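Local structure of LAR_0958 cell surface adhesin (Lactobacillus reuteri, 4NG0) at residues 31-36 / 69-74; 9-14 / 87-92. The protein is a cell surface adhesin that probably attaches the bacterium to mucus through repeats such as this one, which has a ubiquitin-like beta-grasp fold. One frame throughout, in Å; residues are numbered along the deposited sequence.

Interaction 1 (31-36 / 69-74)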
# COMPACT_ATOMS: atom_id res chain seq x y z
N LYS A 31 -3.64 16.38 10.04
CA LYS A 31 -4.89 16.12 10.75
C LYS A 31 -6.07 16.36 9.82
O LYS A 31 -6.18 17.42 9.21
CB LYS A 31 -4.97 17.00 12.00
CG LYS A 31 -6.25 16.85 12.79
CD LYS A 31 -6.18 17.62 14.10
CE LYS A 31 -7.50 17.59 14.85
NZ LYS A 31 -7.37 18.30 16.15
N GLY A 32 -6.93 15.35 9.70
CA GLY A 32 -8.12 15.45 8.87
C GLY A 32 -7.95 14.97 7.44
O GLY A 32 -8.90 15.03 6.66
N LEU A 33 -6.76 14.49 7.09
CA LEU A 33 -6.55 13.89 5.78
C LEU A 33 -7.58 12.80 5.54
O LEU A 33 -7.75 11.91 6.39
CB LEU A 33 -5.14 13.30 5.68
CG LEU A 33 -4.76 12.66 4.34
CD1 LEU A 33 -4.52 13.70 3.26
CD2 LEU A 33 -3.55 11.77 4.52
N ASN A 34 -8.25 12.86 4.40
CA ASN A 34 -9.26 11.88 4.04
C ASN A 34 -8.67 10.78 3.16
O ASN A 34 -8.33 11.01 2.00
CB ASN A 34 -10.42 12.59 3.33
CG ASN A 34 -11.50 11.65 2.83
OD1 ASN A 34 -11.56 10.48 3.21
ND2 ASN A 34 -12.37 12.16 1.97
N THR A 35 -8.54 9.58 3.73
CA THR A 35 -7.98 8.43 3.02
C THR A 35 -9.02 7.35 2.76
O THR A 35 -8.69 6.24 2.31
CB THR A 35 -6.79 7.83 3.80
OG1 THR A 35 -7.25 7.37 5.08
CG2 THR A 35 -5.72 8.88 4.01
N SER A 36 -10.28 7.68 3.02
CA SER A 36 -11.36 6.70 2.97
C SER A 36 -11.71 6.19 1.57
O SER A 36 -12.40 5.19 1.42
CB SER A 36 -12.62 7.27 3.63
OG SER A 36 -13.19 8.29 2.81
N ALA A 69 -3.80 10.82 -7.36
CA ALA A 69 -4.93 11.58 -7.85
C ALA A 69 -6.16 11.35 -6.98
O ALA A 69 -6.93 12.28 -6.70
CB ALA A 69 -5.22 11.23 -9.30
N ALA A 70 -6.36 10.12 -6.53
CA ALA A 70 -7.50 9.79 -5.69
C ALA A 70 -7.42 10.50 -4.34
O ALA A 70 -8.41 11.01 -3.83
CB ALA A 70 -7.61 8.28 -5.49
N LEU A 71 -6.22 10.53 -3.76
CA LEU A 71 -6.03 11.19 -2.48
C LEU A 71 -6.26 12.69 -2.64
O LEU A 71 -6.90 13.33 -1.80
CB LEU A 71 -4.63 10.91 -1.94
CG LEU A 71 -4.34 11.38 -0.51
CD1 LEU A 71 -5.21 10.63 0.47
CD2 LEU A 71 -2.87 11.19 -0.20
N ARG A 72 -5.74 13.25 -3.72
CA ARG A 72 -5.93 14.68 -3.93
C ARG A 72 -7.41 15.04 -4.10
O ARG A 72 -7.90 16.02 -3.53
CB ARG A 72 -5.09 15.15 -5.12
CG ARG A 72 -3.60 15.09 -4.82
CD ARG A 72 -2.76 15.71 -5.92
NE ARG A 72 -1.37 15.88 -5.49
CZ ARG A 72 -0.38 15.07 -5.84
NH1 ARG A 72 -0.61 14.03 -6.63
NH2 ARG A 72 0.85 15.29 -5.39
N LYS A 73 -8.13 14.22 -4.86
CA LYS A 73 -9.56 14.42 -5.09
C LYS A 73 -10.36 14.37 -3.79
O LYS A 73 -11.35 15.10 -3.61
CB LYS A 73 -10.08 13.38 -6.09
CG LYS A 73 -11.53 13.53 -6.48
CD LYS A 73 -11.88 12.56 -7.60
CE LYS A 73 -13.33 12.68 -8.03
NZ LYS A 73 -14.26 12.24 -6.96
N ALA A 74 -9.93 13.52 -2.86
CA ALA A 74 -10.63 13.35 -1.59
C ALA A 74 -10.33 14.47 -0.60
O ALA A 74 -10.94 14.54 0.47
CB ALA A 74 -10.27 11.99 -0.98
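Ala74 CB sits over one face of the Asn34 carboxamide, above its ND2 end and 3.6 Å from ND2 itself. Ala74 O lies at that same end, displaced to the same side by 25° from the amide plane, and accepts a bent hydrogen bond from Asn34 ND2 (3.2 Å, 142° at the hydrogen). At the other end OD1 stays within its own loop: Ser36 OG binds it at 2.8 Å in the carbonyl plane, on a lone pair, and Ser36 N reaches it from a tilted position, closing an Asx turn. With two donors on OD1 and one acceptor at ND2, the rotation of the amide is fixed. Asn34 CG, anti to the backbone N (chi1 177°), comes within 4.0 Å of Ala74 CB.

Leu71 CD1 packs on Asn34 O at 3.5 Å and on two methyls, Thr35 CG2 at 4.0 Å and Leu33 CD1 at 4.2 Å. Asn75 extends the polar link, its side chain bonding Asn34 N and Leu71 O. The contact thus ties the loop after strand 26-28 to the C-terminal part of helix 65-73, with Trp27 of that strand against Leu33, Thr35 and Leu71.

Interaction 2 (9-14 / 87-92)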
# COMPACT_ATOMS: atom_id res chain seq x y z
N ASP A 9 2.01 -6.00 6.36
CA ASP A 9 1.08 -7.11 6.43
C ASP A 9 1.83 -8.34 5.96
O ASP A 9 2.95 -8.25 5.45
CB ASP A 9 -0.12 -6.84 5.52
CG ASP A 9 -1.33 -7.71 5.82
OD1 ASP A 9 -1.33 -8.49 6.79
OD2 ASP A 9 -2.31 -7.59 5.05
N SER A 10 1.23 -9.50 6.17
CA SER A 10 1.84 -10.75 5.77
C SER A 10 0.81 -11.86 5.64
O SER A 10 -0.31 -11.77 6.17
CB SER A 10 2.95 -11.17 6.74
OG SER A 10 2.41 -11.50 8.01
N LYS A 11 1.22 -12.91 4.93
CA LYS A 11 0.47 -14.16 4.90
C LYS A 11 1.46 -15.31 4.87
O LYS A 11 2.65 -15.13 4.58
CB LYS A 11 -0.41 -14.27 3.64
CG LYS A 11 0.40 -14.43 2.36
CD LYS A 11 -0.44 -14.43 1.07
CE LYS A 11 -0.99 -15.81 0.75
NZ LYS A 11 -1.82 -15.80 -0.50
N THR A 12 0.95 -16.50 5.15
CA THR A 12 1.71 -17.72 4.90
C THR A 12 1.46 -18.18 3.46
O THR A 12 0.32 -18.15 2.98
CB THR A 12 1.29 -18.82 5.89
OG1 THR A 12 1.60 -18.39 7.23
CG2 THR A 12 2.01 -20.12 5.62
N TYR A 13 2.53 -18.58 2.79
CA TYR A 13 2.44 -19.14 1.44
C TYR A 13 1.31 -20.17 1.33
O TYR A 13 1.21 -21.07 2.17
CB TYR A 13 3.75 -19.82 1.07
CG TYR A 13 3.69 -20.59 -0.23
CD1 TYR A 13 3.84 -19.93 -1.44
CD2 TYR A 13 3.47 -21.96 -0.25
CE1 TYR A 13 3.78 -20.63 -2.65
CE2 TYR A 13 3.41 -22.67 -1.44
CZ TYR A 13 3.57 -21.99 -2.63
OH TYR A 13 3.50 -22.68 -3.83
N ASP A 14 0.48 -20.03 0.31
CA ASP A 14 -0.56 -21.03 0.02
C ASP A 14 -0.74 -21.25 -1.48
O ASP A 14 -1.74 -21.83 -1.91
CB ASP A 14 -1.90 -20.62 0.65
CG ASP A 14 -2.50 -19.36 0.04
OD1 ASP A 14 -1.79 -18.64 -0.69
OD2 ASP A 14 -3.69 -19.07 0.30
N TYR A 87 5.80 0.67 2.37
CA TYR A 87 4.86 -0.35 2.81
C TYR A 87 5.45 -1.72 2.50
O TYR A 87 5.86 -1.96 1.37
CB TYR A 87 3.49 -0.20 2.14
CG TYR A 87 2.48 -1.20 2.66
CD1 TYR A 87 2.44 -2.50 2.16
CD2 TYR A 87 1.60 -0.84 3.66
CE1 TYR A 87 1.54 -3.41 2.66
CE2 TYR A 87 0.69 -1.75 4.16
CZ TYR A 87 0.67 -3.04 3.66
OH TYR A 87 -0.24 -3.95 4.14
N THR A 88 5.49 -2.60 3.49
CA THR A 88 6.12 -3.90 3.31
C THR A 88 5.15 -5.07 3.50
O THR A 88 4.46 -5.16 4.52
CB THR A 88 7.31 -4.08 4.27
OG1 THR A 88 8.26 -3.03 4.03
CG2 THR A 88 8.00 -5.43 4.04
N TYR A 89 5.11 -5.97 2.53
CA TYR A 89 4.24 -7.15 2.59
C TYR A 89 5.12 -8.38 2.49
O TYR A 89 5.89 -8.52 1.52
CB TYR A 89 3.22 -7.15 1.43
CG TYR A 89 2.11 -8.17 1.65
CD1 TYR A 89 2.36 -9.54 1.51
CD2 TYR A 89 0.83 -7.78 2.02
CE1 TYR A 89 1.39 -10.47 1.73
CE2 TYR A 89 -0.17 -8.72 2.23
CZ TYR A 89 0.12 -10.07 2.09
OH TYR A 89 -0.86 -11.02 2.30
N THR A 90 5.02 -9.27 3.47
CA THR A 90 5.81 -10.49 3.48
C THR A 90 4.96 -11.73 3.26
O THR A 90 3.92 -11.91 3.90
CB THR A 90 6.57 -10.63 4.81
OG1 THR A 90 7.39 -9.48 5.01
CG2 THR A 90 7.44 -11.88 4.84
N ILE A 91 5.40 -12.61 2.36
CA ILE A 91 4.81 -13.93 2.27
C ILE A 91 5.80 -14.88 2.94
O ILE A 91 6.94 -15.02 2.51
CB ILE A 91 4.56 -14.35 0.81
CG1 ILE A 91 3.58 -13.39 0.13
CG2 ILE A 91 4.02 -15.77 0.75
CD1 ILE A 91 3.34 -13.71 -1.35
N ASN A 92 5.38 -15.49 4.04
CA ASN A 92 6.24 -16.40 4.77
C ASN A 92 6.15 -17.82 4.21
O ASN A 92 5.09 -18.22 3.74
CB ASN A 92 5.86 -16.39 6.26
CG ASN A 92 6.21 -15.07 6.92
OD1 ASN A 92 7.36 -14.65 6.91
ND2 ASN A 92 5.21 -14.40 7.48
O HOH W 1 -1.99 -5.82 2.96
O HOH W 2 5.94 -7.35 6.13
O HOH W 3 -3.18 -9.85 3.30
O HOH W 4 2.78 -15.94 8.05
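Asp9 O and Ser10 CA lie over one face of the Tyr89 ring, both toward the rim, in the closely packed part of this pairing of two parallel strands. Ser10 CA makes a CH-pi contact 4.3 Å from the ring centroid. The Asp9 side chain lies beside the ring, its carboxylate turned 65° from the ring plane and OD2 3.7 Å from Tyr89 CE2. The phenol OH of Tyr89 is 3.5 Å from Lys11 CB. Beyond it the Lys11 and Ile91 side chains lie side by side, CG to CG1, and Ile91 CG2 packs on Tyr13 CB at 4.1 Å. Lys11 bends at chi3 (-85°), which turns CE; NZ forms a salt bridge with Asp14 OD1 (2.8 Å).

Water mediates much of the polar contact beyond this packing. Asp9 OD2 accepts from one water shared with Tyr87 OH, which also bonds Thr24, and a second water lies between Asp9 OD2 and Tyr89 OH. On the face carrying Ser10, Thr90, Thr12 and Asn92 few side-chain atoms meet, and a water joins Thr12 OG1 to Asn92 ND2.

Five backbone hydrogen bonds alternate between the strands, from Asp9 N to Thr88 O through to Tyr13 N to Asn92 O, the last 2.8 Å long and nearly straight at 171°. Parallel pairing of the first and last strands, side by side within a mixed sheet, is characteristic of the ubiquitin-like beta-grasp fold.

Interactions 1 and 2 lie on opposite sides of the chain's centre, with their own centres about 27 Å apart and nearest atoms about 12 Å apart, so they do not touch. Along the chain the order is 9-14, 31-36, 69-74, 87-92: the strand pair brackets the loop-helix contact. Strand 26-28, which leads into the loop of interaction 1, borders strand 3-12 in the sheet, and helix 65-73 precedes strand 83-92. Interaction 2 therefore joins the first and last strands within the sheet, whereas both segments of interaction 1 come from the chain between those strands and meet toward the other end of the domain. Both belong to one MBG repeat of the adhesin.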